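Local coordinates for protein alpha-glucosidase (Pseudoalteromonas sp. K8, PDB 5HQA) that hydrolyses alpha-glucosides as a calcium-binding glycoside hydrolase of family 97 that is activated by chloride, at residues 37-41 and 110-114; 128-132 and 226-231; 512-517 and 615-619; 596-602 and 642-648. One frame throughout, in Å; residues are numbered along the deposited sequence.

Contact 1 (37-41 and 110-114); sequences ALGFE and FRYEV
Segment 37-41 is extended, with G39 at phi/psi 146/-170 between L38 and F40, both in beta geometry; 110-114 is regular beta-strand. The end-to-end directions of 38-40 and 110-114 differ by 38°, and the backbones stay apart, nearest at G39 and Y112 with CA atoms 8.6 Å from each other, so side chains bridge the gap. Y112 (chi1 m, chi2 78°) points toward 37-41 and reaches its backbone: G39 N donates to Y112 OH at 2.9 Å (152°). At the G39 angles a CB would be jammed against the carbonyl O of L38, which favours glycine here. F40, chi1 m, swings its ring edge toward one face of the Y112 ring in an edge-to-face pair, centroids 4.5 Å apart and planes at 53°, with F40 CE2 3.5 Å from Y112 CD2 and 4.1 Å from V114 CG2. L38 (m, t) packs CD2 4.0 Å from F110 CE1 and CB 4.1 Å from Y112 CE2. Packing of two sheets across an aromatic layer is that of a beta-sandwich, consistent with the galactose-mutarotase-like N-terminal part of family 97. Strand 30-42 pairs with 122-134 in one sheet, whose T130 also hydrogen-bonds Y112 OH, whereas strand 107-114 lies between 95-104 and 224-234 in the other.

Contact 2 (128-132 and 226-231); sequences ELTEF and TPWRTI
R229 folds its side chain (chi1 m, chi2 p, chi3 t, chi4 79°) across the gap to meet the extended E128 (chi1 t, chi2 t, chi3 -36°) side-on. The two form a bidentate salt bridge: R229 NE donates to E128 OE2 at 2.8 Å (159°) and R229 NH2 to E128 OE1 at 2.8 Å (171°), so the carboxylate lies near the guanidinium plane. T130, chi1 m, donates OG1 to E128 OE2 at 2.6 Å and fixes the acid from its own strand. The backbones run nearly parallel, 9° apart end to end, but are separated by sheet-packing distances: CA to CA, E128 to T226 is 9.7 Å, T130 to R229 9.0 Å and F132 to I231 8.8 Å. L129 (-83/-5) interrupts the extended course of 128-132 and T130 (-44/130) resumes it, while 228-231 is regular strand. Strands 122-134 and 224-234 thus belong to the two facing sheets of the N-terminal beta-sandwich, and this ion pair is buried between them, R229 NH1 having a second acid partner in E186. Beyond the charges the contact turns apolar. F132 (chi1 m, chi2 85°) offers its ring edge, with CZ 4.0 Å from R229 CB and CD2 3.7 Å from CD1 of I231, whose side chain is m, t.

Contact 3 (512-517 and 615-619); sequences TLAKQL and IYKDG
A514 sets its CB against the strand backbone, 3.8 Å from K617 C and 4.2 Å from Y616 O, with the carboxylate atom D618 OD2 at 3.6 Å. This small residue lets helix 513-517 come close to strand 615-618: the axes approach to 7.4 Å at 139°, and the CA atoms of A514 and K617 are 5.5 Å apart. One turn on, L517 (m, t) places CD1 3.8 Å from CB of Y616, which has chi1 m. At the other end T512 (chi1 p) is the N-cap: its OG1 accepts from K515 N at 3.3 Å and donates to D618 OD2 at 2.7 Å. A water accepts from A514 N at 3.0 Å and lies 2.8 Å from D618 OD2. The contact joins a helix of the catalytic barrel domain to a strand of the C-terminal beta domain, where D618 OD1 also receives A649 N and G653 N. D618 (chi1 m) therefore ties the capped helix start to its own domain, a buried acid reaching the first turn through a hydroxyl and a water.

Contact 4 (596-602 and 642-648); sequences RTIEISL and DKLTLKL
Six backbone hydrogen bonds pair strands 596-601 and 643-648 as an antiparallel two-stranded sheet in the C-terminal beta domain. I598 N to L646 O and L646 N to I598 O span 2.8 and 2.7 Å, I600 N to L644 O and L644 N to I600 O both 2.8 Å, and R596 N to L648 O and L648 N to R596 O 3.0 and 2.8 Å; these are the hydrogen-bonded pairs. T597-K647, E599-T645 and S601-K643 are the non-hydrogen-bonded ones. The axes lie 4.6 Å apart at 163°, and L602 N to D642 O, 3.0 Å, extends the pairing. On the exposed face E599 (m, m) curls back so that OE1 accepts from T645 OG1 at 2.6 Å. R596 points to the other face, its end leading away to a salt bridge with the magnesium ligand D592. That face is otherwise apolar and packs on strands 567-574, 585-591 and 653-660 of the larger sheet, as in a beta-sandwich. Here I600 CG1 meets L646 CD1 at 3.8 Å, and L602 CD2 meets L644 CG at 3.9 Å. Nearer the R596 end, I598 (m, t) brings CD1 to 3.7 Å from L648 CD2.

How the contacts relate
Contacts 1 and 2 are both buried between the two sheets of the N-terminal sandwich, their centres 7 Å apart. Each joins one strand from either sheet, and they interlock directly: Y112 OH lies 2.6 Å from T130 OG1 and F110 O 2.7 Å from R229 N. Their chemistry nevertheless differs, aromatic in contact 1 and largely ionic in contact 2. Contacts 3 and 4 lie 39 to 48 Å away, centre to centre, and 14 Å from each other, touching where D618 OD1 comes 3.8 Å from L648 CA. Contact 3 is a buried interdomain junction; contact 4 is a sheet pairing within the C-terminal domain, one face solvent-exposed and the other in the core.

Contact 1 (37-41 and 110-114)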
loop_
_atom_site.group_PDB
_atom_site.type_symbol
_atom_site.label_atom_id
_atom_site.label_comp_id
_atom_site.label_asym_id
_atom_site.label_seq_id
_atom_site.Cartn_x
_atom_site.Cartn_y
_atom_site.Cartn_z
ATOM N N ALA A 37 16.464 -22.529 0.192
ATOM C CA ALA A 37 17.851 -22.148 0.436
ATOM C C ALA A 37 17.963 -20.773 1.107
ATOM O O ALA A 37 17.066 -19.929 1.024
ATOM C CB ALA A 37 18.636 -22.141 -0.878
ATOM N N LEU A 38 19.111 -20.560 1.766
ATOM C CA LEU A 38 19.490 -19.303 2.398
ATOM C C LEU A 38 20.927 -18.974 2.016
ATOM O O LEU A 38 21.752 -19.882 1.870
ATOM C CB LEU A 38 19.393 -19.398 3.926
ATOM C CG LEU A 38 18.014 -19.782 4.462
ATOM C CD1 LEU A 38 18.110 -20.190 5.926
ATOM C CD2 LEU A 38 17.040 -18.633 4.283
ATOM N N GLY A 39 21.240 -17.687 1.861
ATOM C CA GLY A 39 22.621 -17.290 1.641
ATOM C C GLY A 39 22.756 -16.082 0.726
ATOM O O GLY A 39 21.776 -15.417 0.395
ATOM N N PHE A 40 24.011 -15.815 0.335
ATOM C CA PHE A 40 24.381 -14.652 -0.469
ATOM C C PHE A 40 25.504 -14.996 -1.438
ATOM O O PHE A 40 26.381 -15.809 -1.134
ATOM C CB PHE A 40 24.907 -13.472 0.369
ATOM C CG PHE A 40 23.934 -12.941 1.372
ATOM C CD1 PHE A 40 22.944 -12.048 0.992
ATOM C CD2 PHE A 40 24.032 -13.303 2.702
ATOM C CE1 PHE A 40 22.046 -11.542 1.933
ATOM C CE2 PHE A 40 23.135 -12.804 3.651
ATOM C CZ PHE A 40 22.144 -11.926 3.263
ATOM N N GLU A 41 25.491 -14.321 -2.591
ATOM C CA GLU A 41 26.661 -14.167 -3.446
ATOM C C GLU A 41 27.014 -12.687 -3.537
ATOM O O GLU A 41 26.130 -11.822 -3.506
ATOM C CB GLU A 41 26.417 -14.742 -4.851
ATOM C CG GLU A 41 26.215 -16.242 -4.824
ATOM C CD GLU A 41 26.000 -16.848 -6.197
ATOM O OE1 GLU A 41 26.032 -16.106 -7.202
ATOM O OE2 GLU A 41 25.804 -18.079 -6.267
ATOM N N PHE A 110 11.528 -13.561 8.624
ATOM C CA PHE A 110 12.926 -13.862 8.924
ATOM C C PHE A 110 13.846 -12.854 8.246
ATOM O O PHE A 110 13.501 -12.258 7.220
ATOM C CB PHE A 110 13.321 -15.313 8.541
ATOM C CG PHE A 110 13.243 -15.625 7.064
ATOM C CD1 PHE A 110 14.346 -15.446 6.245
ATOM C CD2 PHE A 110 12.073 -16.137 6.511
ATOM C CE1 PHE A 110 14.285 -15.745 4.885
ATOM C CE2 PHE A 110 11.999 -16.442 5.152
ATOM C CZ PHE A 110 13.110 -16.241 4.338
ATOM N N ARG A 111 15.019 -12.657 8.844
ATOM C CA ARG A 111 16.017 -11.781 8.247
ATOM C C ARG A 111 17.397 -12.312 8.577
ATOM O O ARG A 111 17.592 -13.044 9.551
ATOM C CB ARG A 111 15.881 -10.331 8.730
ATOM C CG ARG A 111 16.371 -10.123 10.153
ATOM C CD ARG A 111 16.351 -8.656 10.523
ATOM N NE ARG A 111 16.900 -8.443 11.858
ATOM C CZ ARG A 111 16.799 -7.300 12.524
ATOM N NH1 ARG A 111 16.168 -6.263 11.983
ATOM N NH2 ARG A 111 17.325 -7.195 13.736
ATOM N N TYR A 112 18.355 -11.958 7.730
ATOM C CA TYR A 112 19.749 -12.294 7.971
ATOM C C TYR A 112 20.384 -11.213 8.819
ATOM O O TYR A 112 20.089 -10.025 8.653
ATOM C CB TYR A 112 20.525 -12.392 6.669
ATOM C CG TYR A 112 20.049 -13.401 5.653
ATOM C CD1 TYR A 112 18.942 -13.148 4.842
ATOM C CD2 TYR A 112 20.756 -14.586 5.453
ATOM C CE1 TYR A 112 18.540 -14.064 3.868
ATOM C CE2 TYR A 112 20.362 -15.502 4.498
ATOM C CZ TYR A 112 19.260 -15.234 3.702
ATOM O OH TYR A 112 18.895 -16.156 2.746
ATOM N N GLU A 113 21.277 -11.623 9.710
ATOM C CA GLU A 113 22.090 -10.698 10.489
ATOM C C GLU A 113 23.534 -11.141 10.318
ATOM O O GLU A 113 23.935 -12.188 10.836
ATOM C CB GLU A 113 21.651 -10.673 11.956
ATOM C CG GLU A 113 20.212 -10.164 12.088
ATOM C CD GLU A 113 19.646 -10.241 13.498
ATOM O OE1 GLU A 113 20.394 -10.602 14.437
ATOM O OE2 GLU A 113 18.436 -9.940 13.660
ATOM N N VAL A 114 24.293 -10.379 9.537
ATOM C CA VAL A 114 25.681 -10.703 9.227
ATOM C C VAL A 114 26.564 -9.846 10.131
ATOM O O VAL A 114 26.574 -8.615 9.980
ATOM C CB VAL A 114 26.007 -10.466 7.749
ATOM C CG1 VAL A 114 27.456 -10.854 7.477
ATOM C CG2 VAL A 114 25.071 -11.281 6.885
#

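Contact 2 (128-132 and 226-231)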
loop_
_atom_site.group_PDB
_atom_site.type_symbol
_atom_site.label_atom_id
_atom_site.label_comp_id
_atom_site.label_asym_id
_atom_site.label_seq_id
_atom_site.Cartn_x
_atom_site.Cartn_y
_atom_site.Cartn_z
ATOM N N GLU A 128 20.901 -12.586 -3.505
ATOM C CA GLU A 128 20.416 -13.176 -2.266
ATOM C C GLU A 128 19.814 -14.533 -2.626
ATOM O O GLU A 128 18.937 -14.609 -3.493
ATOM C CB GLU A 128 19.385 -12.271 -1.585
ATOM C CG GLU A 128 18.916 -12.836 -0.254
ATOM C CD GLU A 128 17.910 -11.952 0.461
ATOM O OE1 GLU A 128 18.032 -10.704 0.375
ATOM O OE2 GLU A 128 17.002 -12.510 1.122
ATOM N N LEU A 129 20.306 -15.600 -1.993
ATOM C CA LEU A 129 19.934 -16.959 -2.380
ATOM C C LEU A 129 18.614 -17.421 -1.771
ATOM O O LEU A 129 18.159 -18.524 -2.097
ATOM C CB LEU A 129 21.049 -17.935 -1.994
ATOM C CG LEU A 129 22.401 -17.653 -2.660
ATOM C CD1 LEU A 129 23.445 -18.664 -2.196
ATOM C CD2 LEU A 129 22.273 -17.676 -4.184
ATOM N N THR A 130 18.008 -16.611 -0.900
ATOM C CA THR A 130 16.734 -16.919 -0.259
ATOM C C THR A 130 15.723 -17.482 -1.245
ATOM O O THR A 130 15.464 -16.888 -2.296
ATOM C CB THR A 130 16.166 -15.643 0.354
ATOM O OG1 THR A 130 17.156 -15.055 1.197
ATOM C CG2 THR A 130 14.871 -15.944 1.149
ATOM N N GLU A 131 15.120 -18.610 -0.881
ATOM C CA GLU A 131 14.060 -19.207 -1.676
ATOM C C GLU A 131 12.780 -19.317 -0.857
ATOM O O GLU A 131 12.790 -19.260 0.380
ATOM C CB GLU A 131 14.452 -20.604 -2.195
ATOM C CG GLU A 131 15.621 -20.610 -3.184
ATOM C CD GLU A 131 16.171 -22.013 -3.422
ATOM O OE1 GLU A 131 15.849 -22.940 -2.625
ATOM O OE2 GLU A 131 16.938 -22.196 -4.399
ATOM N N PHE A 132 11.673 -19.472 -1.586
ATOM C CA PHE A 132 10.363 -19.840 -1.050
ATOM C C PHE A 132 9.900 -20.991 -1.940
ATOM O O PHE A 132 9.319 -20.760 -3.004
ATOM C CB PHE A 132 9.388 -18.653 -1.088
ATOM C CG PHE A 132 9.945 -17.390 -0.472
ATOM C CD1 PHE A 132 10.733 -16.530 -1.217
ATOM C CD2 PHE A 132 9.686 -17.074 0.856
ATOM C CE1 PHE A 132 11.249 -15.373 -0.650
ATOM C CE2 PHE A 132 10.193 -15.925 1.425
ATOM C CZ PHE A 132 10.980 -15.072 0.671
ATOM N N THR A 226 19.503 -7.850 6.513
ATOM C CA THR A 226 18.529 -7.683 5.443
ATOM C C THR A 226 17.222 -7.165 6.012
ATOM O O THR A 226 16.986 -7.214 7.224
ATOM C CB THR A 226 18.282 -9.011 4.733
ATOM O OG1 THR A 226 17.617 -9.907 5.630
ATOM C CG2 THR A 226 19.590 -9.631 4.231
ATOM N N PRO A 227 16.321 -6.680 5.158
ATOM C CA PRO A 227 14.928 -6.523 5.584
ATOM C C PRO A 227 14.348 -7.879 5.956
ATOM O O PRO A 227 14.925 -8.932 5.680
ATOM C CB PRO A 227 14.230 -5.931 4.348
ATOM C CG PRO A 227 15.356 -5.358 3.496
ATOM C CD PRO A 227 16.531 -6.263 3.758
ATOM N N TRP A 228 13.180 -7.852 6.588
ATOM C CA TRP A 228 12.472 -9.090 6.878
ATOM C C TRP A 228 11.843 -9.650 5.607
ATOM O O TRP A 228 11.316 -8.905 4.783
ATOM C CB TRP A 228 11.385 -8.836 7.924
ATOM C CG TRP A 228 11.940 -8.430 9.246
ATOM C CD1 TRP A 228 12.218 -7.161 9.671
ATOM C CD2 TRP A 228 12.302 -9.306 10.322
ATOM N NE1 TRP A 228 12.736 -7.196 10.952
ATOM C CE2 TRP A 228 12.794 -8.498 11.373
ATOM C CE3 TRP A 228 12.256 -10.695 10.498
ATOM C CZ2 TRP A 228 13.233 -9.035 12.590
ATOM C CZ3 TRP A 228 12.699 -11.232 11.710
ATOM C CH2 TRP A 228 13.182 -10.404 12.734
ATOM N N ARG A 229 11.914 -10.964 5.441
ATOM C CA ARG A 229 11.134 -11.682 4.437
ATOM C C ARG A 229 9.917 -12.254 5.150
ATOM O O ARG A 229 10.067 -12.858 6.218
ATOM C CB ARG A 229 11.953 -12.806 3.802
ATOM C CG ARG A 229 13.006 -12.354 2.798
ATOM C CD ARG A 229 14.219 -11.673 3.451
ATOM N NE ARG A 229 15.066 -11.049 2.430
ATOM C CZ ARG A 229 14.791 -9.878 1.856
ATOM N NH1 ARG A 229 13.704 -9.189 2.215
ATOM N NH2 ARG A 229 15.605 -9.392 0.923
ATOM N N THR A 230 8.717 -12.037 4.603
ATOM C CA THR A 230 7.501 -12.413 5.316
ATOM C C THR A 230 6.706 -13.445 4.532
ATOM O O THR A 230 6.589 -13.361 3.305
ATOM C CB THR A 230 6.595 -11.196 5.635
ATOM O OG1 THR A 230 6.122 -10.592 4.425
ATOM C CG2 THR A 230 7.359 -10.154 6.428
ATOM N N ILE A 231 6.160 -14.420 5.259
ATOM C CA ILE A 231 5.308 -15.460 4.695
ATOM C C ILE A 231 4.048 -15.506 5.547
ATOM O O ILE A 231 4.051 -16.082 6.642
ATOM C CB ILE A 231 5.996 -16.828 4.661
ATOM C CG1 ILE A 231 7.356 -16.724 3.951
ATOM C CG2 ILE A 231 5.088 -17.840 3.970
ATOM C CD1 ILE A 231 8.222 -17.982 4.084
#

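Contact 3 (512-517 and 615-619)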
loop_
_atom_site.group_PDB
_atom_site.type_symbol
_atom_site.label_atom_id
_atom_site.label_comp_id
_atom_site.label_asym_id
_atom_site.label_seq_id
_atom_site.Cartn_x
_atom_site.Cartn_y
_atom_site.Cartn_z
ATOM N N THR A 512 -20.714 0.023 -9.975
ATOM C CA THR A 512 -21.913 0.771 -9.635
ATOM C C THR A 512 -21.548 1.940 -8.724
ATOM O O THR A 512 -20.424 2.060 -8.235
ATOM C CB THR A 512 -22.949 -0.115 -8.934
ATOM O OG1 THR A 512 -22.437 -0.515 -7.656
ATOM C CG2 THR A 512 -23.278 -1.349 -9.769
ATOM N N LEU A 513 -22.539 2.804 -8.491
ATOM C CA LEU A 513 -22.353 3.940 -7.597
ATOM C C LEU A 513 -22.115 3.484 -6.164
ATOM O O LEU A 513 -21.234 4.008 -5.476
ATOM C CB LEU A 513 -23.580 4.852 -7.676
ATOM C CG LEU A 513 -23.613 6.100 -6.800
ATOM C CD1 LEU A 513 -22.458 7.021 -7.134
ATOM C CD2 LEU A 513 -24.949 6.812 -7.020
ATOM N N ALA A 514 -22.898 2.513 -5.691
ATOM C CA ALA A 514 -22.716 2.041 -4.324
ATOM C C ALA A 514 -21.330 1.438 -4.120
ATOM O O ALA A 514 -20.760 1.549 -3.030
ATOM C CB ALA A 514 -23.810 1.031 -3.970
ATOM N N LYS A 515 -20.756 0.817 -5.152
ATOM C CA LYS A 515 -19.401 0.285 -5.003
ATOM C C LYS A 515 -18.401 1.413 -4.762
ATOM O O LYS A 515 -17.445 1.252 -3.988
ATOM C CB LYS A 515 -19.020 -0.541 -6.234
ATOM C CG LYS A 515 -17.572 -1.056 -6.213
ATOM C CD LYS A 515 -17.424 -2.269 -7.121
ATOM C CE LYS A 515 -15.970 -2.674 -7.310
ATOM N NZ LYS A 515 -15.884 -3.764 -8.326
ATOM N N GLN A 516 -18.614 2.574 -5.395
ATOM C CA GLN A 516 -17.739 3.715 -5.143
ATOM C C GLN A 516 -17.800 4.148 -3.684
ATOM O O GLN A 516 -16.783 4.556 -3.111
ATOM C CB GLN A 516 -18.103 4.882 -6.057
ATOM C CG GLN A 516 -17.771 4.648 -7.526
ATOM C CD GLN A 516 -16.287 4.451 -7.751
ATOM O OE1 GLN A 516 -15.466 5.260 -7.304
ATOM N NE2 GLN A 516 -15.929 3.352 -8.414
ATOM N N LEU A 517 -18.984 4.067 -3.062
ATOM C CA LEU A 517 -19.096 4.401 -1.643
ATOM C C LEU A 517 -18.404 3.356 -0.773
ATOM O O LEU A 517 -17.721 3.696 0.203
ATOM C CB LEU A 517 -20.565 4.522 -1.251
ATOM C CG LEU A 517 -21.373 5.578 -1.996
ATOM C CD1 LEU A 517 -22.820 5.538 -1.543
ATOM C CD2 LEU A 517 -20.770 6.952 -1.759
ATOM N N ILE A 615 -27.863 2.404 5.367
ATOM C CA ILE A 615 -27.414 1.412 4.394
ATOM C C ILE A 615 -27.477 2.028 3.004
ATOM O O ILE A 615 -28.542 2.477 2.572
ATOM C CB ILE A 615 -28.275 0.140 4.460
ATOM C CG1 ILE A 615 -28.185 -0.508 5.844
ATOM C CG2 ILE A 615 -27.881 -0.834 3.364
ATOM C CD1 ILE A 615 -29.271 -1.528 6.096
ATOM N N TYR A 616 -26.343 2.053 2.303
ATOM C CA TYR A 616 -26.262 2.534 0.927
ATOM C C TYR A 616 -25.942 1.322 0.064
ATOM O O TYR A 616 -24.837 0.778 0.145
ATOM C CB TYR A 616 -25.180 3.606 0.770
ATOM C CG TYR A 616 -25.341 4.840 1.641
ATOM C CD1 TYR A 616 -25.053 4.801 3.009
ATOM C CD2 TYR A 616 -25.744 6.055 1.090
ATOM C CE1 TYR A 616 -25.192 5.936 3.803
ATOM C CE2 TYR A 616 -25.881 7.193 1.871
ATOM C CZ TYR A 616 -25.606 7.130 3.226
ATOM O OH TYR A 616 -25.742 8.263 3.993
ATOM N N LYS A 617 -26.898 0.889 -0.757
ATOM C CA LYS A 617 -26.731 -0.364 -1.479
ATOM C C LYS A 617 -27.229 -0.221 -2.909
ATOM O O LYS A 617 -27.938 0.732 -3.261
ATOM C CB LYS A 617 -27.475 -1.509 -0.786
ATOM C CG LYS A 617 -28.959 -1.225 -0.576
ATOM C CD LYS A 617 -29.665 -2.441 -0.005
ATOM C CE LYS A 617 -30.924 -2.050 0.734
ATOM N NZ LYS A 617 -31.765 -3.236 1.055
ATOM N N ASP A 618 -26.845 -1.198 -3.729
ATOM C CA ASP A 618 -27.308 -1.256 -5.107
ATOM C C ASP A 618 -28.821 -1.345 -5.148
ATOM O O ASP A 618 -29.429 -2.117 -4.399
ATOM C CB ASP A 618 -26.703 -2.464 -5.817
ATOM C CG ASP A 618 -25.201 -2.344 -5.990
ATOM O OD1 ASP A 618 -24.469 -3.281 -5.598
ATOM O OD2 ASP A 618 -24.755 -1.305 -6.519
ATOM N N GLY A 619 -29.428 -0.554 -6.025
ATOM C CA GLY A 619 -30.844 -0.698 -6.273
ATOM C C GLY A 619 -31.188 -2.056 -6.850
ATOM O O GLY A 619 -30.341 -2.795 -7.352
HETATM O O HOH W 1 -25.373 1.403 -6.996
#

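Contact 4 (596-602 and 642-648)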
loop_
_atom_site.group_PDB
_atom_site.type_symbol
_atom_site.label_atom_id
_atom_site.label_comp_id
_atom_site.label_asym_id
_atom_site.label_seq_id
_atom_site.Cartn_x
_atom_site.Cartn_y
_atom_site.Cartn_z
ATOM N N ARG A 596 -23.495 -10.950 -6.274
ATOM C CA ARG A 596 -23.243 -11.873 -5.169
ATOM C C ARG A 596 -24.151 -11.546 -3.997
ATOM O O ARG A 596 -24.382 -10.374 -3.686
ATOM C CB ARG A 596 -21.780 -11.825 -4.676
ATOM C CG ARG A 596 -20.780 -12.456 -5.621
ATOM C CD ARG A 596 -19.318 -12.460 -5.104
ATOM N NE ARG A 596 -18.458 -12.746 -6.251
ATOM C CZ ARG A 596 -18.210 -13.969 -6.696
ATOM N NH1 ARG A 596 -18.726 -15.010 -6.046
ATOM N NH2 ARG A 596 -17.449 -14.164 -7.777
ATOM N N THR A 597 -24.643 -12.593 -3.338
ATOM C CA THR A 597 -25.368 -12.483 -2.079
ATOM C C THR A 597 -24.453 -12.942 -0.954
ATOM O O THR A 597 -23.873 -14.028 -1.033
ATOM C CB THR A 597 -26.639 -13.332 -2.109
ATOM O OG1 THR A 597 -27.504 -12.845 -3.140
ATOM C CG2 THR A 597 -27.366 -13.270 -0.775
ATOM N N ILE A 598 -24.308 -12.116 0.078
ATOM C CA ILE A 598 -23.413 -12.415 1.191
ATOM C C ILE A 598 -24.189 -12.268 2.494
ATOM O O ILE A 598 -24.748 -11.200 2.767
ATOM C CB ILE A 598 -22.185 -11.496 1.205
ATOM C CG1 ILE A 598 -21.532 -11.456 -0.174
ATOM C CG2 ILE A 598 -21.190 -11.971 2.262
ATOM C CD1 ILE A 598 -20.619 -10.277 -0.345
ATOM N N GLU A 599 -24.202 -13.320 3.307
ATOM C CA GLU A 599 -24.834 -13.262 4.618
ATOM C C GLU A 599 -23.813 -12.827 5.661
ATOM O O GLU A 599 -22.725 -13.403 5.750
ATOM C CB GLU A 599 -25.422 -14.619 4.994
ATOM C CG GLU A 599 -26.211 -15.257 3.876
ATOM C CD GLU A 599 -27.535 -14.560 3.618
ATOM O OE1 GLU A 599 -27.963 -13.739 4.467
ATOM O OE2 GLU A 599 -28.147 -14.834 2.561
ATOM N N ILE A 600 -24.172 -11.826 6.461
ATOM C CA ILE A 600 -23.257 -11.199 7.405
ATOM C C ILE A 600 -23.913 -11.163 8.780
ATOM O O ILE A 600 -25.049 -10.699 8.920
ATOM C CB ILE A 600 -22.877 -9.776 6.943
ATOM C CG1 ILE A 600 -21.964 -9.850 5.717
ATOM C CG2 ILE A 600 -22.214 -8.988 8.061
ATOM C CD1 ILE A 600 -20.676 -10.602 5.966
ATOM N N SER A 601 -23.204 -11.652 9.790
ATOM C CA SER A 601 -23.618 -11.423 11.166
ATOM C C SER A 601 -23.174 -10.037 11.612
ATOM O O SER A 601 -22.061 -9.596 11.307
ATOM C CB SER A 601 -23.019 -12.476 12.099
ATOM O OG SER A 601 -23.227 -12.100 13.448
ATOM N N LEU A 602 -24.045 -9.344 12.342
ATOM C CA LEU A 602 -23.691 -8.048 12.904
ATOM C C LEU A 602 -23.084 -8.168 14.294
ATOM O O LEU A 602 -23.073 -7.184 15.040
ATOM C CB LEU A 602 -24.916 -7.125 12.939
ATOM C CG LEU A 602 -25.524 -6.790 11.570
ATOM C CD1 LEU A 602 -26.659 -5.777 11.712
ATOM C CD2 LEU A 602 -24.459 -6.277 10.601
ATOM N N ASP A 642 -28.390 -9.089 15.331
ATOM C CA ASP A 642 -29.026 -9.098 14.024
ATOM C C ASP A 642 -28.075 -9.607 12.947
ATOM O O ASP A 642 -26.875 -9.793 13.166
ATOM C CB ASP A 642 -29.519 -7.700 13.657
ATOM C CG ASP A 642 -30.742 -7.298 14.450
ATOM O OD1 ASP A 642 -31.685 -8.112 14.523
ATOM O OD2 ASP A 642 -30.754 -6.188 15.018
ATOM N N LYS A 643 -28.632 -9.814 11.759
ATOM C CA LYS A 643 -27.848 -10.218 10.604
ATOM C C LYS A 643 -28.286 -9.399 9.398
ATOM O O LYS A 643 -29.361 -8.789 9.389
ATOM C CB LYS A 643 -27.987 -11.724 10.323
ATOM C CG LYS A 643 -29.404 -12.177 10.034
ATOM C CD LYS A 643 -29.443 -13.632 9.564
ATOM C CE LYS A 643 -30.799 -13.999 8.930
ATOM N NZ LYS A 643 -30.678 -14.436 7.492
ATOM N N LEU A 644 -27.425 -9.379 8.381
ATOM C CA LEU A 644 -27.687 -8.685 7.128
ATOM C C LEU A 644 -27.463 -9.626 5.964
ATOM O O LEU A 644 -26.536 -10.438 5.986
ATOM C CB LEU A 644 -26.771 -7.483 6.920
ATOM C CG LEU A 644 -27.053 -6.226 7.710
ATOM C CD1 LEU A 644 -26.225 -5.137 7.119
ATOM C CD2 LEU A 644 -28.515 -5.901 7.607
ATOM N N THR A 645 -28.293 -9.492 4.941
ATOM C CA THR A 645 -28.050 -10.118 3.652
ATOM C C THR A 645 -27.601 -9.022 2.700
ATOM O O THR A 645 -28.386 -8.126 2.364
ATOM C CB THR A 645 -29.299 -10.816 3.130
ATOM O OG1 THR A 645 -29.701 -11.819 4.066
ATOM C CG2 THR A 645 -29.012 -11.463 1.787
ATOM N N LEU A 646 -26.336 -9.071 2.292
ATOM C CA LEU A 646 -25.836 -8.152 1.280
ATOM C C LEU A 646 -26.182 -8.686 -0.102
ATOM O O LEU A 646 -25.896 -9.844 -0.415
ATOM C CB LEU A 646 -24.322 -7.981 1.417
ATOM C CG LEU A 646 -23.850 -7.471 2.777
ATOM C CD1 LEU A 646 -22.331 -7.457 2.845
ATOM C CD2 LEU A 646 -24.424 -6.087 3.042
ATOM N N LYS A 647 -26.808 -7.850 -0.923
ATOM C CA LYS A 647 -27.121 -8.196 -2.308
ATOM C C LYS A 647 -26.350 -7.223 -3.186
ATOM O O LYS A 647 -26.766 -6.076 -3.385
ATOM C CB LYS A 647 -28.615 -8.140 -2.577
ATOM C CG LYS A 647 -29.400 -9.024 -1.647
ATOM C CD LYS A 647 -30.217 -10.049 -2.398
ATOM C CE LYS A 647 -31.309 -10.584 -1.483
ATOM N NZ LYS A 647 -32.453 -11.196 -2.222
ATOM N N LEU A 648 -25.221 -7.688 -3.706
ATOM C CA LEU A 648 -24.312 -6.868 -4.488
ATOM C C LEU A 648 -24.619 -7.059 -5.969
ATOM O O LEU A 648 -24.691 -8.196 -6.447
ATOM C CB LEU A 648 -22.859 -7.248 -4.180
ATOM C CG LEU A 648 -22.162 -6.622 -2.959
ATOM C CD1 LEU A 648 -23.074 -6.483 -1.755
ATOM C CD2 LEU A 648 -20.903 -7.383 -2.576
HETATM O O HOH W 2 -27.603 -13.200 6.916
HETATM O O HOH W 3 -25.647 -11.671 14.852
#